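AtGH3.15 acyl acid amido synthetase (Arabidopsis thaliana, PDB 6E1Q) conjugates the auxin precursor indole-3-butyric acid, and the herbicide 2,4-DB, to glutamine in an ATP-dependent reaction that releases AMP and diphosphate. Local coordinates at residues T164-L167 against K168-Q172. Sequence-based numbering, arbitrary orientation.
Sequences TSFL and KSIKQ. With CFA ((2,4-dichlorophenoxy)acetic acid), chain D.
Lys-168 N donates a hydrogen bond to Thr-164 O at 2.8 Å, and Lys-171 N to Leu-167 O at 2.9 Å. Ser-169 N reaches Ser-165 O at 3.0 Å. Ile-170 N donates to Phe-166 O in a nearly straight bond (172°). These four are successive i to i+4 bonds of helix 162-172, in the N-terminal domain of this GH3 enzyme. Ser-169 N adds a weak i to i+3 bond to Phe-166 O. Thr-164 OG1 is hydrogen-bonded to Thr-161 OG1 and Ala-187 O, and Ser-165 OG to Thr-161 O. Phe-166 lines one of two (2,4-dichlorophenoxy)acetic acid sites, with Val-163 and the substrate-binding Phe-325 and Phe-332. With CG anti to the backbone N (chi1 -172°), its ring has ligand C2' over one face, toward the rim; the two rings are inclined by about 30°. Phe-166 CD2 lies 3.6 Å from ligand C3'. Ile-170 CD1 touches Phe-166 CE2 obliquely at 3.9 Å. Replacing Phe-166 by an alanine is likely to leave the dichlorophenyl ring without this apolar wall and Ile-170 CD1 without its aromatic neighbour. Leu-167 and Ile-170 run side by side, and both touch Leu-181. Ile-119 of helix 112-132 packs against Phe-166, Ser-169 and Ile-170.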
ATOM      1  N   THR A 164       1.763  13.039   0.977  1.00 30.69           N
ATOM      2  CA  THR A 164       1.732  14.484   0.754  1.00 34.68           C
ATOM      3  C   THR A 164       2.683  15.198   1.703  1.00 39.99           C
ATOM      4  O   THR A 164       3.432  16.089   1.293  1.00 37.59           O
ATOM      5  CB  THR A 164       0.320  15.030   0.926  1.00 34.88           C
ATOM      6  OG1 THR A 164      -0.543  14.470  -0.068  1.00 38.27           O
ATOM      7  CG2 THR A 164       0.330  16.535   0.812  1.00 31.13           C
ATOM      8  N   SER A 165       2.671  14.810   2.983  1.00 30.46           N
ATOM      9  CA  SER A 165       3.561  15.441   3.951  1.00 38.06           C
ATOM     10  C   SER A 165       5.018  15.212   3.575  1.00 40.72           C
ATOM     11  O   SER A 165       5.853  16.122   3.691  1.00 35.81           O
ATOM     12  CB  SER A 165       3.290  14.887   5.352  1.00 37.40           C
ATOM     13  OG  SER A 165       1.989  15.244   5.764  1.00 41.54           O
ATOM     14  N   PHE A 166       5.336  13.990   3.134  1.00 37.75           N
ATOM     15  CA  PHE A 166       6.693  13.669   2.708  1.00 41.28           C
ATOM     16  C   PHE A 166       7.109  14.531   1.518  1.00 38.09           C
ATOM     17  O   PHE A 166       8.150  15.195   1.554  1.00 32.25           O
ATOM     18  CB  PHE A 166       6.774  12.177   2.374  1.00 49.32           C
ATOM     19  CG  PHE A 166       8.164  11.683   2.093  1.00 52.90           C
ATOM     20  CD1 PHE A 166       8.988  11.261   3.129  1.00 62.96           C
ATOM     21  CD2 PHE A 166       8.639  11.605   0.791  1.00 55.09           C
ATOM     22  CE1 PHE A 166      10.267  10.790   2.873  1.00 62.12           C
ATOM     23  CE2 PHE A 166       9.921  11.139   0.528  1.00 53.86           C
ATOM     24  CZ  PHE A 166      10.733  10.734   1.570  1.00 60.35           C
ATOM     25  N   LEU A 167       6.285  14.556   0.469  1.00 39.10           N
ATOM     26  CA  LEU A 167       6.614  15.329  -0.727  1.00 42.21           C
ATOM     27  C   LEU A 167       6.668  16.820  -0.432  1.00 46.40           C
ATOM     28  O   LEU A 167       7.604  17.519  -0.848  1.00 42.85           O
ATOM     29  CB  LEU A 167       5.593  15.046  -1.832  1.00 34.91           C
ATOM     30  CG  LEU A 167       5.603  13.596  -2.298  1.00 39.82           C
ATOM     31  CD1 LEU A 167       4.578  13.387  -3.404  1.00 37.82           C
ATOM     32  CD2 LEU A 167       7.015  13.213  -2.759  1.00 43.34           C
ATOM     33  N   LYS A 168       5.665  17.333   0.278  1.00 42.59           N
ATOM     34  CA  LYS A 168       5.654  18.757   0.602  1.00 45.90           C
ATOM     35  C   LYS A 168       6.912  19.165   1.363  1.00 43.36           C
ATOM     36  O   LYS A 168       7.446  20.261   1.161  1.00 40.96           O
ATOM     37  CB  LYS A 168       4.394  19.091   1.401  1.00 52.01           C
ATOM     38  CG  LYS A 168       4.151  20.565   1.631  1.00 58.96           C
ATOM     39  CD  LYS A 168       2.966  20.785   2.566  1.00 67.66           C
ATOM     40  CE  LYS A 168       3.022  22.163   3.218  1.00 76.77           C
ATOM     41  NZ  LYS A 168       1.755  22.929   3.038  1.00 79.41           N
ATOM     42  N   SER A 169       7.413  18.302   2.237  1.00 42.33           N
ATOM     43  CA  SER A 169       8.563  18.727   3.022  1.00 49.63           C
ATOM     44  C   SER A 169       9.841  18.749   2.191  1.00 50.70           C
ATOM     45  O   SER A 169      10.614  19.716   2.266  1.00 49.31           O
ATOM     46  CB  SER A 169       8.748  17.835   4.240  1.00 48.56           C
ATOM     47  OG  SER A 169       9.883  18.295   4.948  1.00 53.05           O
ATOM     48  N   ILE A 170      10.084  17.707   1.390  1.00 47.13           N
ATOM     49  CA  ILE A 170      11.298  17.723   0.580  1.00 60.76           C
ATOM     50  C   ILE A 170      11.202  18.807  -0.481  1.00 66.12           C
ATOM     51  O   ILE A 170      12.220  19.372  -0.881  1.00 77.46           O
ATOM     52  CB  ILE A 170      11.606  16.341  -0.039  1.00 56.92           C
ATOM     53  CG1 ILE A 170      10.482  15.839  -0.923  1.00 54.18           C
ATOM     54  CG2 ILE A 170      11.865  15.294   1.042  1.00 56.44           C
ATOM     55  CD1 ILE A 170      10.732  14.418  -1.416  1.00 52.50           C
ATOM     56  N   LYS A 171       9.987  19.146  -0.925  1.00 65.59           N
ATOM     57  CA  LYS A 171       9.825  20.276  -1.839  1.00 66.06           C
ATOM     58  C   LYS A 171      10.240  21.587  -1.180  1.00 70.66           C
ATOM     59  O   LYS A 171      10.909  22.421  -1.803  1.00 73.46           O
ATOM     60  CB  LYS A 171       8.379  20.371  -2.327  1.00 60.43           C
ATOM     61  CG  LYS A 171       7.980  21.793  -2.738  1.00 62.03           C
ATOM     62  CD  LYS A 171       6.999  21.827  -3.896  1.00 61.66           C
ATOM     63  CE  LYS A 171       6.302  23.174  -3.952  1.00 67.27           C
ATOM     64  NZ  LYS A 171       5.748  23.480  -5.294  1.00 67.46           N
ATOM     65  N   GLN A 172       9.850  21.791   0.081  1.00 75.53           N
ATOM     66  CA  GLN A 172      10.181  23.033   0.770  1.00 82.98           C
ATOM     67  C   GLN A 172      11.654  23.121   1.157  1.00 78.96           C
ATOM     68  O   GLN A 172      12.085  24.188   1.605  1.00 76.17           O
ATOM     69  CB  GLN A 172       9.280  23.207   2.001  1.00 88.27           C
ATOM     70  CG  GLN A 172       7.825  23.528   1.638  1.00 93.32           C
ATOM     71  CD  GLN A 172       6.897  23.641   2.841  1.00 96.21           C
ATOM     72  OE1 GLN A 172       5.762  24.104   2.718  1.00 93.75           O
ATOM     73  NE2 GLN A 172       7.374  23.216   4.006  1.00 99.36           N
TER
HETATM   74  C1  CFA D 603       6.580   4.658   3.252  1.00104.65           C
HETATM   75  C2  CFA D 603       6.676   5.394   1.912  1.00106.32           C
HETATM   76  C1' CFA D 603       8.148   6.944   0.828  1.00105.66           C
HETATM   77  C2' CFA D 603       7.394   7.925   0.192  1.00106.36           C
HETATM   78  C3' CFA D 603       7.868   8.511  -0.975  1.00103.40           C
HETATM   79  C4' CFA D 603       9.091   8.125  -1.502  1.00103.50           C
HETATM   80  C5' CFA D 603       9.842   7.155  -0.863  1.00101.21           C
HETATM   81 CL3  CFA D 603       5.816   8.438   0.862  1.00108.69          CL
HETATM   82  C6' CFA D 603       9.373   6.571   0.299  1.00103.35           C
HETATM   83  O1  CFA D 603       7.635   4.383   3.875  1.00101.99           O
HETATM   84  O2  CFA D 603       5.469   4.315   3.744  1.00103.69           O
HETATM   85  O1' CFA D 603       7.709   6.336   2.016  1.00106.98           O
HETATM   86 CL4  CFA D 603       9.720   8.869  -3.001  1.00108.78          CL